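Glucose-6-phosphate isomerase like protein (Thermus thermophilus, PDB 1WIW) probably isomerises phosphorylated sugars, as glucose-6-phosphate and mannose-6-phosphate isomerases of the PGI/PMI family do. Local coordinates at residues B[16-21]-B[265-270]. Residues are numbered along the deposited sequence; the frame is centred on the assembly and turned at random.
Sequences GLALEL and TAYYLA
An antiparallel helix-helix contact joins the start of helix 17-23, in the N-terminal part of this SIS-fold protein, to the late turns of helix 251-272 in its C-terminal part. The axes of the segments 17-21 and 265-270 run nearly antiparallel (169°), with a closest approach of 11.1 Å, a separation bridged by one large side chain, Tyr267. With CG anti to the backbone N (chi1 173°), its ring reaches across to Leu17, Ala18 and Leu21, all three meeting it obliquely. Leu21 CD1 lies against the root of the ring, 3.7 Å from Tyr267 CB and equally close to its CG. Further out, Leu17 CB sits 4.0 Å from Tyr267 CE1, the two side chains lying alongside each other and pointing opposite ways. Ala18 CB touches the far end, 3.6 Å from CZ and 3.2 Å from OH of Tyr267. The phenol oxygen is hydrogen-bonded to Asp13 OD1, the same carboxylate oxygen that takes the N-H of Ala18, while OD2 takes that of Leu17. Asp13 therefore ties the ring's outer end to the start of helix 17-23, and Tyr10 also touches the ring. A phenylalanine in place of Tyr267 would probably leave Asp13 OD1 without its phenol partner and Ala18 CB without the oxygen it rests on. Between the two segments the contact is mainly apolar, with 173 Å² buried over both sides. Tyr267 thus combines a hydrocarbon interface along its ring with a polar end satisfied by Asp13, which implies that the helices are joined through both side-chain packing and a shared carboxylate at the helix start.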
ATOM      1  N   GLY B  16       6.201 -18.192 -23.083  1.00 17.43           N
ATOM      2  CA  GLY B  16       4.788 -18.491 -23.248  1.00 13.84           C
ATOM      3  C   GLY B  16       3.885 -18.205 -22.058  1.00 12.28           C
ATOM      4  O   GLY B  16       3.217 -19.104 -21.550  1.00 11.70           O
ATOM      5  N   LEU B  17       3.841 -16.954 -21.615  1.00 11.41           N
ATOM      6  CA  LEU B  17       2.983 -16.606 -20.491  1.00 11.21           C
ATOM      7  C   LEU B  17       1.521 -16.615 -20.950  1.00 10.64           C
ATOM      8  O   LEU B  17       0.614 -16.823 -20.150  1.00  9.47           O
ATOM      9  CB  LEU B  17       3.354 -15.228 -19.934  1.00 11.10           C
ATOM     10  CG  LEU B  17       2.682 -14.836 -18.614  1.00 12.70           C
ATOM     11  CD1 LEU B  17       3.071 -15.843 -17.539  1.00 14.86           C
ATOM     12  CD2 LEU B  17       3.107 -13.426 -18.200  1.00 10.28           C
ATOM     13  N   ALA B  18       1.300 -16.401 -22.244  1.00 10.03           N
ATOM     14  CA  ALA B  18      -0.056 -16.397 -22.783  1.00 10.55           C
ATOM     15  C   ALA B  18      -0.705 -17.755 -22.524  1.00 10.36           C
ATOM     16  O   ALA B  18      -1.880 -17.838 -22.174  1.00  8.21           O
ATOM     17  CB  ALA B  18      -0.028 -16.099 -24.277  1.00 10.20           C
ATOM     18  N   LEU B  19       0.073 -18.822 -22.684  1.00 10.83           N
ATOM     19  CA  LEU B  19      -0.447 -20.167 -22.451  1.00 10.20           C
ATOM     20  C   LEU B  19      -0.750 -20.377 -20.965  1.00  9.00           C
ATOM     21  O   LEU B  19      -1.777 -20.954 -20.611  1.00  9.60           O
ATOM     22  CB  LEU B  19       0.558 -21.221 -22.931  1.00 11.75           C
ATOM     23  CG  LEU B  19       0.247 -22.672 -22.536  1.00 14.98           C
ATOM     24  CD1 LEU B  19      -1.113 -23.088 -23.090  1.00 14.78           C
ATOM     25  CD2 LEU B  19       1.346 -23.586 -23.050  1.00 14.94           C
ATOM     26  N   GLU B  20       0.142 -19.912 -20.097  1.00  7.97           N
ATOM     27  CA  GLU B  20      -0.067 -20.064 -18.659  1.00  8.73           C
ATOM     28  C   GLU B  20      -1.299 -19.271 -18.214  1.00  7.59           C
ATOM     29  O   GLU B  20      -2.089 -19.739 -17.390  1.00  7.53           O
ATOM     30  CB  GLU B  20       1.172 -19.602 -17.878  1.00  8.77           C
ATOM     31  CG  GLU B  20       1.080 -19.864 -16.384  1.00 13.62           C
ATOM     32  CD  GLU B  20       2.365 -19.536 -15.625  1.00 18.40           C
ATOM     33  OE1 GLU B  20       2.368 -19.674 -14.379  1.00 14.97           O
ATOM     34  OE2 GLU B  20       3.370 -19.152 -16.270  1.00 19.81           O
ATOM     35  N   LEU B  21      -1.458 -18.071 -18.758  1.00  6.42           N
ATOM     36  CA  LEU B  21      -2.610 -17.235 -18.432  1.00  7.24           C
ATOM     37  C   LEU B  21      -3.876 -17.975 -18.839  1.00  8.44           C
ATOM     38  O   LEU B  21      -4.852 -18.026 -18.085  1.00  9.01           O
ATOM     39  CB  LEU B  21      -2.533 -15.902 -19.189  1.00  5.73           C
ATOM     40  CG  LEU B  21      -1.623 -14.809 -18.614  1.00  8.12           C
ATOM     41  CD1 LEU B  21      -1.367 -13.729 -19.667  1.00  4.35           C
ATOM     42  CD2 LEU B  21      -2.279 -14.209 -17.370  1.00  8.93           C
ATOM     43  N   THR B 265      -4.013  -7.790 -18.991  1.00  5.59           N
ATOM     44  CA  THR B 265      -3.757  -6.428 -19.439  1.00  5.50           C
ATOM     45  C   THR B 265      -2.255  -6.142 -19.354  1.00  5.75           C
ATOM     46  O   THR B 265      -1.664  -5.613 -20.294  1.00  5.31           O
ATOM     47  CB  THR B 265      -4.543  -5.415 -18.577  1.00  6.42           C
ATOM     48  OG1 THR B 265      -5.949  -5.674 -18.708  1.00  6.12           O
ATOM     49  CG2 THR B 265      -4.249  -3.984 -19.016  1.00  4.87           C
ATOM     50  N   ALA B 266      -1.651  -6.510 -18.228  1.00  3.84           N
ATOM     51  CA  ALA B 266      -0.221  -6.315 -18.019  1.00  5.92           C
ATOM     52  C   ALA B 266       0.560  -7.085 -19.084  1.00  5.30           C
ATOM     53  O   ALA B 266       1.592  -6.618 -19.560  1.00  6.32           O
ATOM     54  CB  ALA B 266       0.171  -6.797 -16.627  1.00  2.03           C
ATOM     55  N   TYR B 267       0.058  -8.265 -19.447  1.00  6.75           N
ATOM     56  CA  TYR B 267       0.690  -9.107 -20.466  1.00  5.46           C
ATOM     57  C   TYR B 267       0.766  -8.354 -21.793  1.00  8.27           C
ATOM     58  O   TYR B 267       1.832  -8.266 -22.418  1.00  6.24           O
ATOM     59  CB  TYR B 267      -0.121 -10.395 -20.664  1.00  7.41           C
ATOM     60  CG  TYR B 267       0.345 -11.263 -21.824  1.00  7.00           C
ATOM     61  CD1 TYR B 267       1.452 -12.108 -21.700  1.00  4.87           C
ATOM     62  CD2 TYR B 267      -0.298 -11.203 -23.059  1.00  6.63           C
ATOM     63  CE1 TYR B 267       1.909 -12.873 -22.787  1.00  6.04           C
ATOM     64  CE2 TYR B 267       0.151 -11.959 -24.151  1.00  8.04           C
ATOM     65  CZ  TYR B 267       1.253 -12.787 -24.010  1.00  8.75           C
ATOM     66  OH  TYR B 267       1.707 -13.500 -25.103  1.00  8.79           O
ATOM     67  N   TYR B 268      -0.378  -7.825 -22.224  1.00  7.05           N
ATOM     68  CA  TYR B 268      -0.455  -7.071 -23.471  1.00  7.17           C
ATOM     69  C   TYR B 268       0.349  -5.771 -23.421  1.00  8.26           C
ATOM     70  O   TYR B 268       0.929  -5.364 -24.427  1.00  9.51           O
ATOM     71  CB  TYR B 268      -1.919  -6.777 -23.823  1.00  8.20           C
ATOM     72  CG  TYR B 268      -2.677  -8.013 -24.259  1.00  9.77           C
ATOM     73  CD1 TYR B 268      -3.838  -8.422 -23.595  1.00  7.81           C
ATOM     74  CD2 TYR B 268      -2.207  -8.803 -25.318  1.00  7.19           C
ATOM     75  CE1 TYR B 268      -4.515  -9.599 -23.971  1.00  8.00           C
ATOM     76  CE2 TYR B 268      -2.871  -9.976 -25.700  1.00  9.10           C
ATOM     77  CZ  TYR B 268      -4.019 -10.369 -25.022  1.00  7.51           C
ATOM     78  OH  TYR B 268      -4.647 -11.548 -25.371  1.00  9.77           O
ATOM     79  N   LEU B 269       0.405  -5.123 -22.259  1.00  5.63           N
ATOM     80  CA  LEU B 269       1.169  -3.883 -22.160  1.00  6.90           C
ATOM     81  C   LEU B 269       2.650  -4.175 -22.404  1.00  7.58           C
ATOM     82  O   LEU B 269       3.335  -3.419 -23.091  1.00  8.72           O
ATOM     83  CB  LEU B 269       0.972  -3.228 -20.788  1.00  6.39           C
ATOM     84  CG  LEU B 269       1.733  -1.916 -20.541  1.00  8.04           C
ATOM     85  CD1 LEU B 269       1.418  -0.894 -21.635  1.00  7.82           C
ATOM     86  CD2 LEU B 269       1.349  -1.360 -19.185  1.00  6.56           C
ATOM     87  N   ALA B 270       3.148  -5.273 -21.840  1.00  8.94           N
ATOM     88  CA  ALA B 270       4.543  -5.649 -22.041  1.00  7.37           C
ATOM     89  C   ALA B 270       4.801  -5.823 -23.537  1.00  8.16           C
ATOM     90  O   ALA B 270       5.824  -5.362 -24.056  1.00  8.34           O
ATOM     91  CB  ALA B 270       4.856  -6.949 -21.303  1.00  9.38           C
TER